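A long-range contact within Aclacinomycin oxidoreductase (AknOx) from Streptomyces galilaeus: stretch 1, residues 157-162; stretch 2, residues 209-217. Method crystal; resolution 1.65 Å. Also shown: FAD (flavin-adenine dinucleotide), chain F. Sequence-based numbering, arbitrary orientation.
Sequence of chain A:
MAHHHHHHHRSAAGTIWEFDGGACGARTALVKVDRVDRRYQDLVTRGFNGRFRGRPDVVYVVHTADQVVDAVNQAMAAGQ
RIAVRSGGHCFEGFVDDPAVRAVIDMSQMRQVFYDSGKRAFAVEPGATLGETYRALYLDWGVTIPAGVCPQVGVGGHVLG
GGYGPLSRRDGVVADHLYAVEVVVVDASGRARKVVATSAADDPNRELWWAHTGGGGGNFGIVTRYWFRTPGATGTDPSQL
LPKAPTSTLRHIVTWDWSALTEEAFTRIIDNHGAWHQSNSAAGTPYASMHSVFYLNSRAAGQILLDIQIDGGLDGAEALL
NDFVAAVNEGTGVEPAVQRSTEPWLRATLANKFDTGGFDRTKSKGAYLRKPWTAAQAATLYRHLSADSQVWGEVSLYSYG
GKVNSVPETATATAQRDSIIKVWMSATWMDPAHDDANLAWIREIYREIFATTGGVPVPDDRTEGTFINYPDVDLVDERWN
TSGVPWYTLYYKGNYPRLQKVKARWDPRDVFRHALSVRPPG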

# COMPACT_ATOMS: atom_id res chain seq x y z
N HIS A 157 6.55 2.72 -0.74
CA HIS A 157 5.75 1.63 -0.20
C HIS A 157 5.96 1.49 1.29
O HIS A 157 5.00 1.31 2.06
CB HIS A 157 6.11 0.31 -0.90
CG HIS A 157 5.50 -0.91 -0.31
ND1 HIS A 157 4.21 -1.30 -0.60
CD2 HIS A 157 5.98 -1.84 0.55
CE1 HIS A 157 3.93 -2.42 0.05
NE2 HIS A 157 4.99 -2.77 0.76
N VAL A 158 7.22 1.56 1.75
CA VAL A 158 7.37 1.24 3.17
C VAL A 158 6.98 2.40 4.08
O VAL A 158 6.35 2.23 5.13
CB VAL A 158 8.81 0.79 3.47
CG1 VAL A 158 9.03 0.72 4.97
CG2 VAL A 158 9.14 -0.55 2.80
N LEU A 159 7.32 3.63 3.74
CA LEU A 159 7.06 4.75 4.66
C LEU A 159 5.58 5.07 4.85
O LEU A 159 5.24 5.85 5.75
CB LEU A 159 7.81 6.00 4.20
CG LEU A 159 7.85 6.45 2.75
CD1 LEU A 159 6.74 5.89 1.87
CD2 LEU A 159 7.82 7.99 2.68
N GLY A 160 4.73 4.48 4.02
CA GLY A 160 3.30 4.59 4.19
C GLY A 160 2.68 3.31 4.70
O GLY A 160 1.45 3.18 4.79
N GLY A 161 3.51 2.34 5.04
CA GLY A 161 3.11 1.12 5.66
C GLY A 161 2.44 0.08 4.82
O GLY A 161 1.55 -0.58 5.36
N GLY A 162 2.86 -0.04 3.57
CA GLY A 162 2.45 -1.10 2.68
C GLY A 162 2.40 -2.42 3.45
O GLY A 162 3.28 -2.70 4.28
N TRP A 209 9.76 7.64 13.36
CA TRP A 209 8.34 7.50 13.58
C TRP A 209 7.52 7.96 12.38
O TRP A 209 6.61 7.28 11.91
CB TRP A 209 7.94 8.37 14.76
CG TRP A 209 6.59 8.04 15.30
CD1 TRP A 209 5.34 8.28 14.83
CD2 TRP A 209 6.43 7.33 16.54
NE1 TRP A 209 4.38 7.78 15.69
CE2 TRP A 209 5.05 7.20 16.74
CE3 TRP A 209 7.32 6.81 17.49
CZ2 TRP A 209 4.61 6.55 17.86
CZ3 TRP A 209 6.81 6.17 18.61
CH2 TRP A 209 5.44 6.03 18.81
N ALA A 210 7.86 9.15 11.88
CA ALA A 210 7.16 9.73 10.74
C ALA A 210 7.19 8.80 9.53
O ALA A 210 6.31 8.81 8.68
CB ALA A 210 7.76 11.09 10.39
N HIS A 211 8.25 7.97 9.47
CA HIS A 211 8.44 7.13 8.31
C HIS A 211 7.73 5.79 8.47
O HIS A 211 7.83 4.98 7.55
CB HIS A 211 9.94 6.98 8.01
CG HIS A 211 10.42 8.22 7.25
ND1 HIS A 211 10.83 9.37 7.90
CD2 HIS A 211 10.55 8.44 5.93
CE1 HIS A 211 11.18 10.27 6.99
NE2 HIS A 211 11.03 9.73 5.78
N THR A 212 7.04 5.58 9.59
CA THR A 212 6.35 4.30 9.77
C THR A 212 4.87 4.39 9.40
O THR A 212 4.02 3.72 9.99
CB THR A 212 6.53 3.76 11.20
OG1 THR A 212 5.89 2.47 11.32
CG2 THR A 212 5.85 4.62 12.24
N GLY A 213 4.53 5.20 8.40
CA GLY A 213 3.23 5.18 7.80
C GLY A 213 2.68 6.60 7.73
O GLY A 213 1.48 6.65 7.88
N GLY A 214 3.52 7.60 7.56
CA GLY A 214 3.20 8.99 7.31
C GLY A 214 3.00 9.25 5.84
O GLY A 214 2.41 10.24 5.39
N GLY A 215 3.52 8.31 5.04
CA GLY A 215 3.43 8.43 3.61
C GLY A 215 4.53 9.20 2.92
O GLY A 215 5.25 9.98 3.55
N GLY A 216 4.66 9.03 1.62
CA GLY A 216 5.58 9.43 0.65
C GLY A 216 6.14 10.79 0.47
O GLY A 216 7.33 11.05 0.71
N GLY A 217 5.40 11.81 0.00
CA GLY A 217 6.20 13.00 -0.37
C GLY A 217 6.06 14.13 0.63
O GLY A 217 5.50 15.17 0.27
PA FAD F . 6.27 6.15 -6.35
O1A FAD F . 5.37 6.76 -7.25
O2A FAD F . 7.66 6.30 -6.80
O5B FAD F . 6.10 6.73 -4.90
C5B FAD F . 4.88 6.86 -4.29
C4B FAD F . 4.92 7.97 -3.25
O4B FAD F . 6.08 7.83 -2.48
C3B FAD F . 5.05 9.35 -3.91
O3B FAD F . 4.52 10.34 -3.09
C2B FAD F . 6.55 9.55 -3.99
O2B FAD F . 6.98 10.89 -4.08
C1B FAD F . 6.97 8.86 -2.71
N9A FAD F . 8.38 8.44 -2.70
C8A FAD F . 9.00 7.68 -3.61
N7A FAD F . 10.27 7.48 -3.27
C5A FAD F . 10.47 8.14 -2.12
C6A FAD F . 11.58 8.29 -1.30
N6A FAD F . 12.65 7.65 -1.60
N1A FAD F . 11.48 9.00 -0.20
C2A FAD F . 10.33 9.54 0.11
N3A FAD F . 9.24 9.41 -0.63
C4A FAD F . 9.31 8.74 -1.74
N1 FAD F . 0.34 -1.33 -1.30
C2 FAD F . 0.21 -2.14 -0.20
O2 FAD F . 0.24 -1.75 0.89
N3 FAD F . 0.05 -3.48 -0.41
C4 FAD F . 0.01 -4.03 -1.68
O4 FAD F . -0.05 -5.22 -1.80
C4X FAD F . 0.16 -3.20 -2.79
N5 FAD F . 0.10 -3.68 -4.06
C5X FAD F . 0.31 -2.88 -5.14
C6 FAD F . 0.34 -3.41 -6.43
C7 FAD F . 0.50 -2.58 -7.50
C7M FAD F . 0.64 -3.24 -8.84
C8 FAD F . 0.74 -1.22 -7.32
C8M FAD F . 1.22 -0.38 -8.48
C9 FAD F . 0.72 -0.73 -6.03
C9A FAD F . 0.48 -1.52 -4.93
N10 FAD F . 0.45 -0.99 -3.65
C10 FAD F . 0.33 -1.83 -2.58
C1' FAD F . 0.06 0.43 -3.40
C2' FAD F . 1.20 1.44 -3.37
O2' FAD F . 1.36 2.29 -4.46
C3' FAD F . 2.55 0.84 -3.04
O3' FAD F . 2.53 0.13 -1.85
C4' FAD F . 3.54 2.04 -3.15
O4' FAD F . 2.97 3.28 -2.99
C5' FAD F . 4.42 2.19 -4.37
O5' FAD F . 5.38 3.16 -4.16
P FAD F . 6.35 3.44 -5.35
O1P FAD F . 7.67 3.70 -4.88
O2P FAD F . 6.28 2.35 -6.22
O3P FAD F . 5.77 4.66 -6.18

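Stretch 2 begins in a helix that started earlier in the chain; Trp-209 and Ala-210 lie mostly clear of the partner. Further on the chain becomes a glycine-rich loop that wraps the backbone of Leu-159, in the type I turn running from Val-158 to Gly-161. That turn is closed by a hydrogen bond from Gly-161 N to Val-158 O (2.8 Å), and it leaves the carbonyl of Leu-159 facing stretch 2.

His-211 makes the first substantial contact. Its carbonyl O receives a CA-H...O contact from Leu-159 CA at 3.0 Å, a short approach that brings the two main chains together, while its ring atom CD2 lies 4.1 Å from Leu-159 CB. Thr-212 follows with its CA-to-CB bond pointing away, so its side chain adds nothing here.

At Gly-213 the backbones are in contact: Gly-213 CA lies 3.7 Å from Gly-160 CA. Its phi/psi of 130/32 also calls for glycine by itself, since a CB would jam against the preceding carbonyl. Gly-214 is constrained locally too, for a CB there would fall 2.4 Å from Ala-210 O.

Three successive amides, those of Gly-213, Gly-214 and Gly-215, gather around Leu-159 O. The clear hydrogen bond runs from Gly-215 N to Leu-159 O, at 3.1 Å and a nearly straight 163°; Gly-213 N and Gly-214 N lie 2.8 and 3.0 Å from Leu-159 O.

Gly-216 ends the contact by giving the leucine side chain a surface: Leu-159 CD2 reaches 3.3 Å from Gly-216 CA. A CB on Gly-216 would clash with FAD O4B at 2.5 Å. The rule to read here is a polar, backbone-centred grip on one carbonyl, with Leu-159 supplying most of the area that stretch 1 buries.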